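Galactose-binding lectin (Arachis hypogaea, PDB 2DVA) binds galactose-containing glycans such as the T-antigen disaccharide as a metal-dependent, homotetrameric legume lectin. Local coordinates at the MGC/GAL site. Sequence-based numbering; all coordinates share one arbitrary frame.

The MGC/GAL site. Residues 80, 82-83, 103-104, 125, 127, 129, 211-214. With MGC (methyl 2-acetamido-2-deoxy-alpha-D-galactopyranoside), chain B; GAL (beta-D-galactopyranose), chain C.
Loops at one end of the legume-lectin fold form the sugar pocket, where a cis peptide bond before Asp83 and the positive phi of Gly103 (50°), which glycine adopts readily, bring an acid and the backbone N of Gly104 to the galactose. Asp83 spans two neighbouring hydroxyls with its two carboxylate oxygens: OD2 takes GAL O4, the axial hydroxyl that marks galactose, through its syn lone pair at 2.6 Å, while OD1 is met by GAL O3 from above the carboxylate plane. Asn127 approaches GAL O3 from another side, ND2 giving a nearly straight bond of 2.8 Å (171° at H) within its amide plane; its second N-H points at OE2 of Glu129, which fixes the amide's rotation. Gly104 N makes a close polar contact with GAL O3 (2.9 Å), its N-H directed instead at water 1, which bonds GAL O2. Tyr125, with CG anti to the backbone N (chi1 177°), lays its ring face against the sugar, GAL C4 lying 3.6 Å above the ring centre. The Ser211 hydroxyl sits between both sugars: OG reaches GAL O4, GAL O5 and MGC O4 and accepts a bond from Gly214 N. Gly213 N donates to MGC O4 at 2.7 Å, and water 2 links Leu212 N to O7 of the MGC acetamido group. The deeply buried galactose thus provides primary specificity, while the more exposed MGC adds direct and water-mediated contacts through which the lectin recognises the T-antigen disaccharide.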
loop_
_atom_site.group_PDB
_atom_site.type_symbol
_atom_site.label_atom_id
_atom_site.label_comp_id
_atom_site.label_asym_id
_atom_site.label_seq_id
_atom_site.Cartn_x
_atom_site.Cartn_y
_atom_site.Cartn_z
ATOM N N ASP A 80 3.266 -0.072 41.675
ATOM C CA ASP A 80 4.443 0.575 41.125
ATOM C C ASP A 80 4.338 0.360 39.611
ATOM O O ASP A 80 4.132 -0.760 39.155
ATOM C CB ASP A 80 5.692 -0.093 41.705
ATOM C CG ASP A 80 6.975 0.609 41.310
ATOM O OD1 ASP A 80 6.989 1.856 41.240
ATOM O OD2 ASP A 80 7.982 -0.093 41.094
ATOM N N ALA A 82 5.093 -0.799 36.482
ATOM C CA ALA A 82 6.035 -1.758 35.902
ATOM C C ALA A 82 5.246 -2.774 35.068
ATOM O O ALA A 82 4.031 -2.862 35.222
ATOM C CB ALA A 82 6.799 -2.458 37.020
ATOM N N ASP A 83 5.910 -3.548 34.204
ATOM C CA ASP A 83 7.360 -3.508 34.001
ATOM C C ASP A 83 7.810 -2.922 32.658
ATOM O O ASP A 83 8.964 -2.521 32.506
ATOM C CB ASP A 83 7.930 -4.918 34.141
ATOM C CG ASP A 83 8.216 -5.286 35.576
ATOM O OD1 ASP A 83 9.334 -4.998 36.049
ATOM O OD2 ASP A 83 7.316 -5.849 36.231
ATOM N N GLY A 103 7.249 -9.831 35.615
ATOM C CA GLY A 103 8.126 -8.784 36.097
ATOM C C GLY A 103 9.171 -8.330 35.093
ATOM O O GLY A 103 8.860 -8.053 33.928
ATOM N N GLY A 104 10.418 -8.266 35.550
ATOM C CA GLY A 104 11.512 -7.823 34.702
ATOM C C GLY A 104 11.836 -8.702 33.506
ATOM O O GLY A 104 12.613 -8.294 32.640
ATOM N N TYR A 125 11.196 -0.104 34.865
ATOM C CA TYR A 125 11.588 -0.466 36.227
ATOM C C TYR A 125 13.017 -0.981 36.213
ATOM O O TYR A 125 13.380 -1.765 35.354
ATOM C CB TYR A 125 10.650 -1.526 36.814
ATOM C CG TYR A 125 11.075 -1.969 38.197
ATOM C CD1 TYR A 125 12.002 -2.998 38.363
ATOM C CD2 TYR A 125 10.619 -1.300 39.339
ATOM C CE1 TYR A 125 12.473 -3.349 39.618
ATOM C CE2 TYR A 125 11.089 -1.644 40.613
ATOM C CZ TYR A 125 12.017 -2.672 40.742
ATOM O OH TYR A 125 12.501 -3.020 41.984
ATOM N N ASN A 127 15.583 -3.386 37.176
ATOM C CA ASN A 127 15.888 -4.693 37.756
ATOM C C ASN A 127 17.398 -4.889 37.778
ATOM O O ASN A 127 18.013 -5.163 36.746
ATOM C CB ASN A 127 15.265 -5.835 36.948
ATOM C CG ASN A 127 13.760 -5.804 36.963
ATOM O OD1 ASN A 127 13.156 -4.936 36.355
ATOM N ND2 ASN A 127 13.141 -6.748 37.669
ATOM N N GLU A 129 19.011 -7.306 38.930
ATOM C CA GLU A 129 19.357 -8.680 38.582
ATOM C C GLU A 129 19.547 -8.844 37.074
ATOM O O GLU A 129 20.058 -9.864 36.618
ATOM C CB GLU A 129 18.290 -9.664 39.082
ATOM C CG GLU A 129 16.955 -9.549 38.378
ATOM C CD GLU A 129 15.992 -8.638 39.101
ATOM O OE1 GLU A 129 16.436 -7.621 39.671
ATOM O OE2 GLU A 129 14.782 -8.938 39.087
ATOM N N SER A 211 4.430 -7.712 38.148
ATOM C CA SER A 211 4.731 -8.594 39.270
ATOM C C SER A 211 3.614 -8.460 40.301
ATOM O O SER A 211 2.515 -8.010 39.968
ATOM C CB SER A 211 6.082 -8.221 39.891
ATOM O OG SER A 211 6.087 -6.889 40.379
ATOM N N LEU A 212 3.881 -8.850 41.543
ATOM C CA LEU A 212 2.855 -8.731 42.574
ATOM C C LEU A 212 2.596 -7.255 42.857
ATOM O O LEU A 212 1.448 -6.816 42.903
ATOM C CB LEU A 212 3.281 -9.450 43.864
ATOM C CG LEU A 212 2.216 -9.530 44.976
ATOM C CD1 LEU A 212 2.501 -10.709 45.893
ATOM C CD2 LEU A 212 2.190 -8.238 45.770
ATOM N N GLY A 213 3.672 -6.493 43.027
ATOM C CA GLY A 213 3.536 -5.076 43.313
ATOM C C GLY A 213 3.726 -4.153 42.123
ATOM O O GLY A 213 3.324 -2.990 42.171
ATOM N N GLY A 214 4.337 -4.659 41.055
ATOM C CA GLY A 214 4.562 -3.836 39.876
ATOM C C GLY A 214 3.539 -4.105 38.792
ATOM O O GLY A 214 3.565 -5.155 38.155
HETATM O O6 MGC B . 5.617 -6.932 47.551
HETATM C C6 MGC B . 5.898 -6.566 46.215
HETATM C C5 MGC B . 7.110 -7.308 45.652
HETATM O O5 MGC B . 6.975 -8.824 45.799
HETATM C C1 MGC B . 8.144 -9.664 45.375
HETATM O O1 MGC B . 9.292 -9.293 46.170
HETATM C CM MGC B . 9.438 -9.745 47.665
HETATM C C2 MGC B . 8.377 -9.412 43.880
HETATM N N2 MGC B . 9.486 -10.246 43.585
HETATM C C7 MGC B . 9.662 -10.966 42.432
HETATM O O7 MGC B . 8.722 -11.359 41.709
HETATM C C8 MGC B . 11.089 -11.301 42.032
HETATM C C3 MGC B . 8.584 -7.904 43.619
HETATM O O3 MGC B . 8.688 -7.763 42.254
HETATM C C4 MGC B . 7.373 -6.991 44.103
HETATM O O4 MGC B . 6.229 -7.324 43.272
HETATM C C1 GAL C . 9.440 -6.838 41.488
HETATM C C2 GAL C . 9.777 -7.268 40.066
HETATM C C3 GAL C . 10.149 -6.065 39.184
HETATM C C4 GAL C . 9.001 -4.916 39.198
HETATM C C5 GAL C . 8.829 -4.457 40.682
HETATM C C6 GAL C . 7.970 -3.363 41.273
HETATM O O2 GAL C . 10.831 -8.203 40.202
HETATM O O3 GAL C . 10.323 -6.522 37.849
HETATM O O4 GAL C . 7.718 -5.433 38.797
HETATM O O5 GAL C . 8.460 -5.688 41.494
HETATM O O6 GAL C . 7.972 -2.618 42.472
HETATM O O HOH W 1 10.900 -9.882 38.173
HETATM O O HOH W 2 5.993 -11.022 41.909
HETATM O O HOH W 3 13.488 -7.499 41.069
#